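Local coordinates for major capsid protein (Faustovirus, PDB 5J7O) that forms the trimeric double jelly-roll capsomer from which the protein coat of this large double-stranded DNA virus is probably built, at residues A205-N210 and G450-N455; G97-D102 and I408-I413; T88-I93 and K190-G195. All blocks are in the same frame, centred on the assembly; numbering follows the deposited sequence.

Interaction 1. Residues A205-N210 and G450-N455; sequences AAIMYN and GLRPAN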
loop_
_atom_site.group_PDB
_atom_site.type_symbol
_atom_site.label_atom_id
_atom_site.label_comp_id
_atom_site.label_asym_id
_atom_site.label_seq_id
_atom_site.Cartn_x
_atom_site.Cartn_y
_atom_site.Cartn_z
ATOM N N ALA B 205 15.939 6.247 18.626
ATOM C CA ALA B 205 14.615 5.872 19.107
ATOM C C ALA B 205 13.533 6.330 18.140
ATOM O O ALA B 205 12.521 5.645 17.959
ATOM C CB ALA B 205 14.373 6.452 20.499
ATOM N N ALA B 206 13.738 7.483 17.497
ATOM C CA ALA B 206 12.748 7.994 16.555
ATOM C C ALA B 206 12.616 7.084 15.340
ATOM O O ALA B 206 11.506 6.868 14.838
ATOM C CB ALA B 206 13.114 9.415 16.127
ATOM N N ILE B 207 13.731 6.540 14.848
ATOM C CA ILE B 207 13.637 5.648 13.697
ATOM C C ILE B 207 13.108 4.279 14.110
ATOM O O ILE B 207 12.493 3.582 13.297
ATOM C CB ILE B 207 14.988 5.532 12.968
ATOM C CG1 ILE B 207 16.028 4.823 13.836
ATOM C CG2 ILE B 207 15.480 6.904 12.557
ATOM C CD1 ILE B 207 17.317 4.511 13.107
ATOM N N MET B 208 13.325 3.870 15.363
ATOM C CA MET B 208 12.693 2.646 15.847
ATOM C C MET B 208 11.179 2.799 15.888
ATOM O O MET B 208 10.442 1.875 15.524
ATOM C CB MET B 208 13.233 2.279 17.229
ATOM C CG MET B 208 14.688 1.844 17.240
ATOM S SD MET B 208 15.007 0.424 16.178
ATOM C CE MET B 208 16.706 0.056 16.611
ATOM N N TYR B 209 10.697 3.966 16.325
ATOM C CA TYR B 209 9.265 4.240 16.292
ATOM C C TYR B 209 8.753 4.303 14.860
ATOM O O TYR B 209 7.661 3.803 14.561
ATOM C CB TYR B 209 8.968 5.548 17.028
ATOM C CG TYR B 209 7.497 5.877 17.153
ATOM C CD1 TYR B 209 6.808 6.491 16.113
ATOM C CD2 TYR B 209 6.798 5.586 18.317
ATOM C CE1 TYR B 209 5.467 6.794 16.224
ATOM C CE2 TYR B 209 5.455 5.888 18.439
ATOM C CZ TYR B 209 4.795 6.492 17.389
ATOM O OH TYR B 209 3.459 6.795 17.503
ATOM N N ASN B 210 9.525 4.922 13.963
ATOM C CA ASN B 210 9.130 4.990 12.559
ATOM C C ASN B 210 8.949 3.600 11.962
ATOM O O ASN B 210 8.105 3.406 11.080
ATOM C CB ASN B 210 10.176 5.784 11.772
ATOM C CG ASN B 210 9.875 5.846 10.286
ATOM O OD1 ASN B 210 8.929 6.507 9.858
ATOM N ND2 ASN B 210 10.695 5.171 9.490
ATOM N N GLY B 450 19.284 -3.444 16.705
ATOM C CA GLY B 450 19.820 -3.329 15.363
ATOM C C GLY B 450 21.330 -3.285 15.395
ATOM O O GLY B 450 21.940 -2.925 16.407
ATOM N N LEU B 451 21.927 -3.668 14.266
ATOM C CA LEU B 451 23.378 -3.631 14.071
ATOM C C LEU B 451 23.623 -2.813 12.806
ATOM O O LEU B 451 23.688 -3.359 11.702
ATOM C CB LEU B 451 23.964 -5.039 13.972
ATOM C CG LEU B 451 25.490 -5.170 13.949
ATOM C CD1 LEU B 451 26.108 -4.557 15.195
ATOM C CD2 LEU B 451 25.904 -6.626 13.809
ATOM N N ARG B 452 23.754 -1.499 12.974
ATOM C CA ARG B 452 23.792 -0.579 11.846
ATOM C C ARG B 452 25.227 -0.376 11.378
ATOM O O ARG B 452 26.081 0.004 12.190
ATOM C CB ARG B 452 23.180 0.756 12.232
ATOM C CG ARG B 452 23.383 1.854 11.205
ATOM C CD ARG B 452 23.637 3.187 11.886
ATOM N NE ARG B 452 22.439 4.014 11.972
ATOM C CZ ARG B 452 22.362 5.135 12.680
ATOM N NH1 ARG B 452 23.412 5.554 13.374
ATOM N NH2 ARG B 452 21.237 5.834 12.698
ATOM N N PRO B 453 25.534 -0.608 10.102
ATOM C CA PRO B 453 26.898 -0.365 9.617
ATOM C C PRO B 453 27.281 1.098 9.773
ATOM O O PRO B 453 26.484 2.001 9.505
ATOM C CB PRO B 453 26.831 -0.775 8.140
ATOM C CG PRO B 453 25.628 -1.660 8.036
ATOM C CD PRO B 453 24.656 -1.136 9.045
ATOM N N ALA B 454 28.523 1.325 10.212
ATOM C CA ALA B 454 28.991 2.688 10.445
ATOM C C ALA B 454 28.958 3.525 9.174
ATOM O O ALA B 454 28.786 4.748 9.241
ATOM C CB ALA B 454 30.405 2.664 11.026
ATOM N N ASN B 455 29.109 2.888 8.009
ATOM C CA ASN B 455 29.136 3.626 6.752
ATOM C C ASN B 455 27.785 4.239 6.405
ATOM O O ASN B 455 27.732 5.156 5.579
ATOM C CB ASN B 455 29.601 2.709 5.618
ATOM C CG ASN B 455 29.827 3.459 4.321
ATOM O OD1 ASN B 455 29.031 3.361 3.386
ATOM N ND2 ASN B 455 30.912 4.223 4.260
#

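Interaction 2. Residues G97-D102 and I408-I413; sequences GDFFSD and IYIKRI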
loop_
_atom_site.group_PDB
_atom_site.type_symbol
_atom_site.label_atom_id
_atom_site.label_comp_id
_atom_site.label_asym_id
_atom_site.label_seq_id
_atom_site.Cartn_x
_atom_site.Cartn_y
_atom_site.Cartn_z
ATOM N N GLY B 97 -2.940 24.750 31.528
ATOM C CA GLY B 97 -3.979 23.840 31.960
ATOM C C GLY B 97 -3.666 23.171 33.287
ATOM O O GLY B 97 -2.586 23.323 33.854
ATOM N N ASP B 98 -4.654 22.426 33.788
ATOM C CA ASP B 98 -4.424 21.590 34.960
ATOM C C ASP B 98 -3.477 20.443 34.638
ATOM O O ASP B 98 -2.753 19.966 35.519
ATOM C CB ASP B 98 -5.752 21.049 35.490
ATOM C CG ASP B 98 -6.737 22.151 35.827
ATOM O OD1 ASP B 98 -6.327 23.141 36.469
ATOM O OD2 ASP B 98 -7.920 22.031 35.443
ATOM N N PHE B 99 -3.478 19.989 33.387
ATOM C CA PHE B 99 -2.594 18.937 32.914
ATOM C C PHE B 99 -2.055 19.347 31.551
ATOM O O PHE B 99 -2.652 20.170 30.853
ATOM C CB PHE B 99 -3.320 17.584 32.805
ATOM C CG PHE B 99 -3.953 17.118 34.088
ATOM C CD1 PHE B 99 -5.171 17.629 34.504
ATOM C CD2 PHE B 99 -3.340 16.147 34.864
ATOM C CE1 PHE B 99 -5.755 17.199 35.681
ATOM C CE2 PHE B 99 -3.919 15.712 36.041
ATOM C CZ PHE B 99 -5.127 16.242 36.450
ATOM N N PHE B 100 -0.914 18.774 31.173
ATOM C CA PHE B 100 -0.414 18.913 29.814
ATOM C C PHE B 100 -0.137 17.533 29.236
ATOM O O PHE B 100 0.240 16.602 29.954
ATOM C CB PHE B 100 0.840 19.812 29.727
ATOM C CG PHE B 100 1.943 19.447 30.683
ATOM C CD1 PHE B 100 1.979 19.988 31.958
ATOM C CD2 PHE B 100 2.967 18.601 30.290
ATOM C CE1 PHE B 100 3.001 19.670 32.833
ATOM C CE2 PHE B 100 3.993 18.279 31.161
ATOM C CZ PHE B 100 4.009 18.814 32.433
ATOM N N SER B 101 -0.345 17.408 27.924
ATOM C CA SER B 101 -0.350 16.103 27.275
ATOM C C SER B 101 0.585 16.060 26.073
ATOM O O SER B 101 1.790 16.296 26.206
ATOM C CB SER B 101 -1.775 15.735 26.855
ATOM O OG SER B 101 -1.867 14.371 26.484
ATOM N N ASP B 102 0.038 15.761 24.895
ATOM C CA ASP B 102 0.860 15.535 23.714
ATOM C C ASP B 102 1.559 16.818 23.275
ATOM O O ASP B 102 1.041 17.927 23.435
ATOM C CB ASP B 102 0.010 14.979 22.571
ATOM C CG ASP B 102 -1.192 15.847 22.257
ATOM O OD1 ASP B 102 -2.151 15.844 23.058
ATOM O OD2 ASP B 102 -1.185 16.523 21.205
ATOM N N ILE B 408 -9.529 16.216 44.150
ATOM C CA ILE B 408 -9.727 14.826 44.555
ATOM C C ILE B 408 -8.689 13.926 43.894
ATOM O O ILE B 408 -8.082 13.068 44.544
ATOM C CB ILE B 408 -11.160 14.370 44.228
ATOM C CG1 ILE B 408 -12.167 15.078 45.137
ATOM C CG2 ILE B 408 -11.285 12.858 44.362
ATOM C CD1 ILE B 408 -13.608 14.780 44.790
ATOM N N TYR B 409 -8.468 14.114 42.590
ATOM C CA TYR B 409 -7.538 13.263 41.855
ATOM C C TYR B 409 -6.108 13.453 42.345
ATOM O O TYR B 409 -5.378 12.477 42.556
ATOM C CB TYR B 409 -7.642 13.561 40.357
ATOM C CG TYR B 409 -6.837 12.639 39.468
ATOM C CD1 TYR B 409 -7.360 11.427 39.041
ATOM C CD2 TYR B 409 -5.562 12.990 39.043
ATOM C CE1 TYR B 409 -6.633 10.584 38.222
ATOM C CE2 TYR B 409 -4.827 12.154 38.225
ATOM C CZ TYR B 409 -5.367 10.952 37.817
ATOM O OH TYR B 409 -4.639 10.116 37.002
ATOM N N ILE B 410 -5.690 14.706 42.534
ATOM C CA ILE B 410 -4.325 14.981 42.973
ATOM C C ILE B 410 -4.088 14.435 44.379
ATOM O O ILE B 410 -2.966 14.033 44.717
ATOM C CB ILE B 410 -4.040 16.495 42.872
ATOM C CG1 ILE B 410 -3.546 16.864 41.467
ATOM C CG2 ILE B 410 -3.020 16.946 43.907
ATOM C CD1 ILE B 410 -4.575 16.716 40.363
ATOM N N LYS B 411 -5.132 14.370 45.205
ATOM C CA LYS B 411 -5.013 13.859 46.566
ATOM C C LYS B 411 -5.170 12.345 46.665
ATOM O O LYS B 411 -4.950 11.790 47.747
ATOM C CB LYS B 411 -6.051 14.524 47.478
ATOM C CG LYS B 411 -5.776 15.985 47.798
ATOM C CD LYS B 411 -6.963 16.619 48.511
ATOM C CE LYS B 411 -6.788 18.123 48.660
ATOM N NZ LYS B 411 -8.002 18.770 49.232
ATOM N N ARG B 412 -5.539 11.661 45.580
ATOM C CA ARG B 412 -5.868 10.242 45.658
ATOM C C ARG B 412 -5.178 9.356 44.628
ATOM O O ARG B 412 -5.071 8.148 44.872
ATOM C CB ARG B 412 -7.386 10.038 45.532
ATOM C CG ARG B 412 -8.173 10.493 46.750
ATOM C CD ARG B 412 -8.688 9.308 47.550
ATOM N NE ARG B 412 -9.208 9.712 48.854
ATOM C CZ ARG B 412 -8.569 9.518 50.004
ATOM N NH1 ARG B 412 -7.387 8.916 50.016
ATOM N NH2 ARG B 412 -9.115 9.918 51.144
ATOM N N ILE B 413 -4.713 9.893 43.497
ATOM C CA ILE B 413 -4.124 9.029 42.477
ATOM C C ILE B 413 -2.811 8.427 42.964
ATOM O O ILE B 413 -2.429 7.329 42.540
ATOM C CB ILE B 413 -3.940 9.799 41.155
ATOM C CG1 ILE B 413 -3.617 8.834 40.011
ATOM C CG2 ILE B 413 -2.847 10.850 41.284
ATOM C CD1 ILE B 413 -4.728 7.852 39.705
#

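Interaction 3. Residues T88-I93 and K190-G195; sequences TIQFSI and KFEVNG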
loop_
_atom_site.group_PDB
_atom_site.type_symbol
_atom_site.label_atom_id
_atom_site.label_comp_id
_atom_site.label_asym_id
_atom_site.label_seq_id
_atom_site.Cartn_x
_atom_site.Cartn_y
_atom_site.Cartn_z
ATOM N N THR B 88 21.554 23.785 20.839
ATOM C CA THR B 88 20.580 23.320 21.816
ATOM C C THR B 88 19.450 24.333 21.926
ATOM O O THR B 88 19.694 25.525 22.145
ATOM C CB THR B 88 21.233 23.102 23.182
ATOM O OG1 THR B 88 22.137 21.993 23.112
ATOM C CG2 THR B 88 20.178 22.820 24.241
ATOM N N ILE B 89 18.218 23.857 21.767
ATOM C CA ILE B 89 17.018 24.679 21.854
ATOM C C ILE B 89 16.219 24.206 23.060
ATOM O O ILE B 89 16.006 23.000 23.235
ATOM C CB ILE B 89 16.186 24.587 20.564
ATOM C CG1 ILE B 89 17.007 25.064 19.366
ATOM C CG2 ILE B 89 14.903 25.384 20.689
ATOM C CD1 ILE B 89 16.299 24.901 18.042
ATOM N N GLN B 90 15.781 25.148 23.895
ATOM C CA GLN B 90 15.072 24.809 25.122
ATOM C C GLN B 90 13.776 25.597 25.218
ATOM O O GLN B 90 13.779 26.825 25.088
ATOM C CB GLN B 90 15.930 25.078 26.359
ATOM C CG GLN B 90 15.306 24.554 27.641
ATOM C CD GLN B 90 16.013 25.047 28.883
ATOM O OE1 GLN B 90 16.052 26.247 29.155
ATOM N NE2 GLN B 90 16.576 24.120 29.650
ATOM N N PHE B 91 12.678 24.887 25.461
ATOM C CA PHE B 91 11.378 25.488 25.713
ATOM C C PHE B 91 11.015 25.322 27.181
ATOM O O PHE B 91 11.279 24.276 27.782
ATOM C CB PHE B 91 10.279 24.841 24.862
ATOM C CG PHE B 91 10.542 24.872 23.386
ATOM C CD1 PHE B 91 11.279 23.870 22.780
ATOM C CD2 PHE B 91 10.028 25.890 22.600
ATOM C CE1 PHE B 91 11.513 23.889 21.419
ATOM C CE2 PHE B 91 10.258 25.914 21.238
ATOM C CZ PHE B 91 11.002 24.913 20.648
ATOM N N SER B 92 10.408 26.353 27.756
ATOM C CA SER B 92 9.693 26.181 29.008
ATOM C C SER B 92 8.290 25.668 28.716
ATOM O O SER B 92 7.694 25.986 27.683
ATOM C CB SER B 92 9.619 27.495 29.787
ATOM O OG SER B 92 10.887 27.861 30.303
ATOM N N ILE B 93 7.773 24.849 29.623
ATOM C CA ILE B 93 6.392 24.385 29.517
ATOM C C ILE B 93 5.528 25.379 30.283
ATOM O O ILE B 93 5.508 25.356 31.522
ATOM C CB ILE B 93 6.232 22.953 30.049
ATOM C CG1 ILE B 93 7.194 22.013 29.321
ATOM C CG2 ILE B 93 4.798 22.480 29.869
ATOM C CD1 ILE B 93 7.168 20.590 29.830
ATOM N N LYS B 190 14.866 16.079 25.276
ATOM C CA LYS B 190 14.910 15.931 26.723
ATOM C C LYS B 190 13.665 16.515 27.377
ATOM O O LYS B 190 13.214 17.607 27.014
ATOM C CB LYS B 190 16.154 16.612 27.306
ATOM C CG LYS B 190 17.452 15.853 27.089
ATOM C CD LYS B 190 18.655 16.723 27.422
ATOM C CE LYS B 190 18.518 17.361 28.796
ATOM N NZ LYS B 190 19.633 18.306 29.079
ATOM N N PHE B 191 13.121 15.780 28.344
ATOM C CA PHE B 191 12.107 16.281 29.267
ATOM C C PHE B 191 12.782 16.429 30.625
ATOM O O PHE B 191 13.064 15.430 31.296
ATOM C CB PHE B 191 10.905 15.341 29.342
ATOM C CG PHE B 191 9.846 15.788 30.312
ATOM C CD1 PHE B 191 9.588 17.135 30.508
ATOM C CD2 PHE B 191 9.117 14.860 31.039
ATOM C CE1 PHE B 191 8.618 17.548 31.403
ATOM C CE2 PHE B 191 8.147 15.268 31.936
ATOM C CZ PHE B 191 7.898 16.613 32.118
ATOM N N GLU B 192 13.033 17.670 31.028
ATOM C CA GLU B 192 13.925 17.978 32.138
ATOM C C GLU B 192 13.135 18.549 33.309
ATOM O O GLU B 192 12.335 19.474 33.130
ATOM C CB GLU B 192 14.999 18.969 31.687
ATOM C CG GLU B 192 16.327 18.842 32.401
ATOM C CD GLU B 192 17.425 19.614 31.698
ATOM O OE1 GLU B 192 17.255 19.928 30.500
ATOM O OE2 GLU B 192 18.454 19.909 32.340
ATOM N N VAL B 193 13.361 17.996 34.501
ATOM C CA VAL B 193 12.729 18.465 35.730
ATOM C C VAL B 193 13.796 18.562 36.812
ATOM O O VAL B 193 14.523 17.593 37.060
ATOM C CB VAL B 193 11.585 17.538 36.188
ATOM C CG1 VAL B 193 10.899 18.113 37.419
ATOM C CG2 VAL B 193 10.579 17.325 35.067
ATOM N N ASN B 194 13.887 19.732 37.453
ATOM C CA ASN B 194 14.831 19.982 38.546
ATOM C C ASN B 194 16.280 19.790 38.109
ATOM O O ASN B 194 17.149 19.478 38.927
ATOM C CB ASN B 194 14.529 19.100 39.762
ATOM C CG ASN B 194 13.095 19.214 40.219
ATOM O OD1 ASN B 194 12.379 20.126 39.814
ATOM N ND2 ASN B 194 12.665 18.290 41.070
ATOM N N GLY B 195 16.556 19.981 36.819
ATOM C CA GLY B 195 17.871 19.742 36.273
ATOM C C GLY B 195 18.157 18.303 35.903
ATOM O O GLY B 195 19.120 18.047 35.171
#

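Interaction 1. Residues A205-N210 and G450-N455
Met-208 and Gly-450 mark the closest approach of the two backbones, with 9.3 Å between Met-208 CA and Gly-450 CA, a gap bridged from the helix by Ile-207 and Met-208 and from the strand by Arg-452. Residues 205-210 are regular helix, held by bonds such as that from Asn-210 N to Ala-206 O (2.9 Å), whereas 450-453 end an extended strand before the chain turns into a 3-10 segment. No hydrogen bond joins the two, and the strand's own backbone partners, Ile-610 for Gly-450 and Asp-608 for Arg-452, lie on strand 607-620.

Two thin points of van der Waals contact make up the meeting. From the helix, Met-208 reaches out so that its terminal methyl CE stands 4.3 Å from Gly-450 N; Gly-450 has no side chain, so the methyl faces bare backbone. At the second point Ile-207 CD1 meets the guanidinium of Arg-452, with 4.2 Å from Ile-207 CD1 to Arg-452 NH2. The methyl comes obliquely to the flat group, and the two side chains cross at about a right angle. Ile-207 CG1 lies between the backbone N and the carbonyl carbon (chi1 67°), and the extended chi2 carries the methyl outward; Arg-452 comes to meet it on a chain bent at chi2 and chi3.

All four touching residues are buried. Trp-468 also packs on Ile-207, and Ile-610 on Arg-452. Helix 203-212 directly follows strand 196-202 of one four-stranded antiparallel sheet and here lies against a strand of another, a helix-on-sheet contact inside the double jelly-roll fold.

Interaction 2. Residues G97-D102 and I408-I413
Phe-99 leaves its strand with CG anti to the carbonyl carbon (chi1 -57°), while on the helix Tyr-409 has CG anti to the backbone N (chi1 -174°); these two settings bring the two rings together. Ile-410, next along the helix, adds its CD1 methyl to the same phenylalanine.

Everything in the contact converges on one atom, CZ at the far end of the Phe-99 ring. Ile-410 CD1 is the nearer partner, 4.0 Å from Phe-99 CZ, and the two side chains approach from opposite directions. Tyr-409 CD2 lies 4.2 Å from Phe-99 CZ, at the edge of the phenylalanine ring and near its plane. Relative to the Tyr-409 ring, CZ comes in obliquely; the contact is apolar. Ile-413, one turn on, lays its CB 3.8 Å above one face of the Tyr-409 ring, and Ile-413 N bonds to Tyr-409 O at 2.8 Å, an oxygen that also accepts from Arg-412 N. The phenol oxygen of Tyr-409 is engaged elsewhere, by Ser-61 N of the third subunit.

Helix 403-412 packs against the start of strand 99-109, where Asp-98 and Phe-99 both face Ile-399 in a classic beta bulge. Strand 389-401 flanks the phenylalanine through Ile-399 and Val-401, strand 310-311 adds Ala-311, and Ile-59 of the third subunit packs on the same ring, which places this helix-to-sheet contact at a subunit interface of the trimer.

Interaction 3. Residues T88-I93 and K190-G195
Phe-191 and Glu-192 are the residues of 190-195 that meet the other segment, the first at Ile-93 and the second at Gln-90. Lys-190, just before them, sets the register: 9.0 Å separates Lys-190 CA from Gln-90 CA, a spacing that suits two strands with a third between them. Its chain runs on along its own strand, bringing Lys-190 NZ to 3.2 Å from Glu-192 OE1 in a salt bridge whose hydrogen bond is weak.

Phe-191 carries the apolar half of the contact. Although its CB points away from the other segment, the ring swings back until Phe-191 CE1 lies 3.7 Å from Ile-93 CD1. With CG anti to the backbone N (chi1 178°), the ring leans over Val-193, whose CG2 sits 4.0 Å above one of its faces, offset toward the rim. Ile-93 crosses the phenylalanine at about a right angle, and its methyl meets the ring obliquely; an extended chi2 (177°) lets that methyl lead. Phe-303 adds an edge-to-face contact with the same ring.

This is the pattern of a four-stranded antiparallel jelly-roll sheet, in which strand 320-326 runs between 88-92 and 186-193 and provides backbone partners to both, such as Ile-322 for Phe-91 and Thr-323 for Lys-190. The two segments therefore meet across a shared neighbour through their side chains.

Glu-192 comes next, and its CB points toward 88-93. Its carboxylate stops short of a hydrogen bond, with 4.3 Å from Glu-192 OE1 to Gln-90 NE2, but Thr-323 OG1 stands between as a weak bonding partner of both. Beyond Val-193 the strand gives way to a turn at Asn-194 and Gly-195, leading into strand 196-202.

Interactions 2 and 3 are neighbours, with centres 20 Å apart, and they touch where Phe-100 CE2 packs 4.1 Å from Ile-93 CD1; strands 88-92 and 99-109, consecutive in the chain, belong to two different antiparallel sheets. Interaction 1 lies nearer the chain centre, 35 Å from interaction 2 and 25 Å from interaction 3 between centres, without touching either. Along the sequence, interaction 3 closes before interaction 1 opens, whereas interaction 2 crosses both. Strand 186-193 of interaction 3 and helix 203-212 of interaction 1 are separated only by strand 196-202. Interactions 1 and 2 each join early chain to the 399-627 family region, tying distant sequence into one capsid subunit.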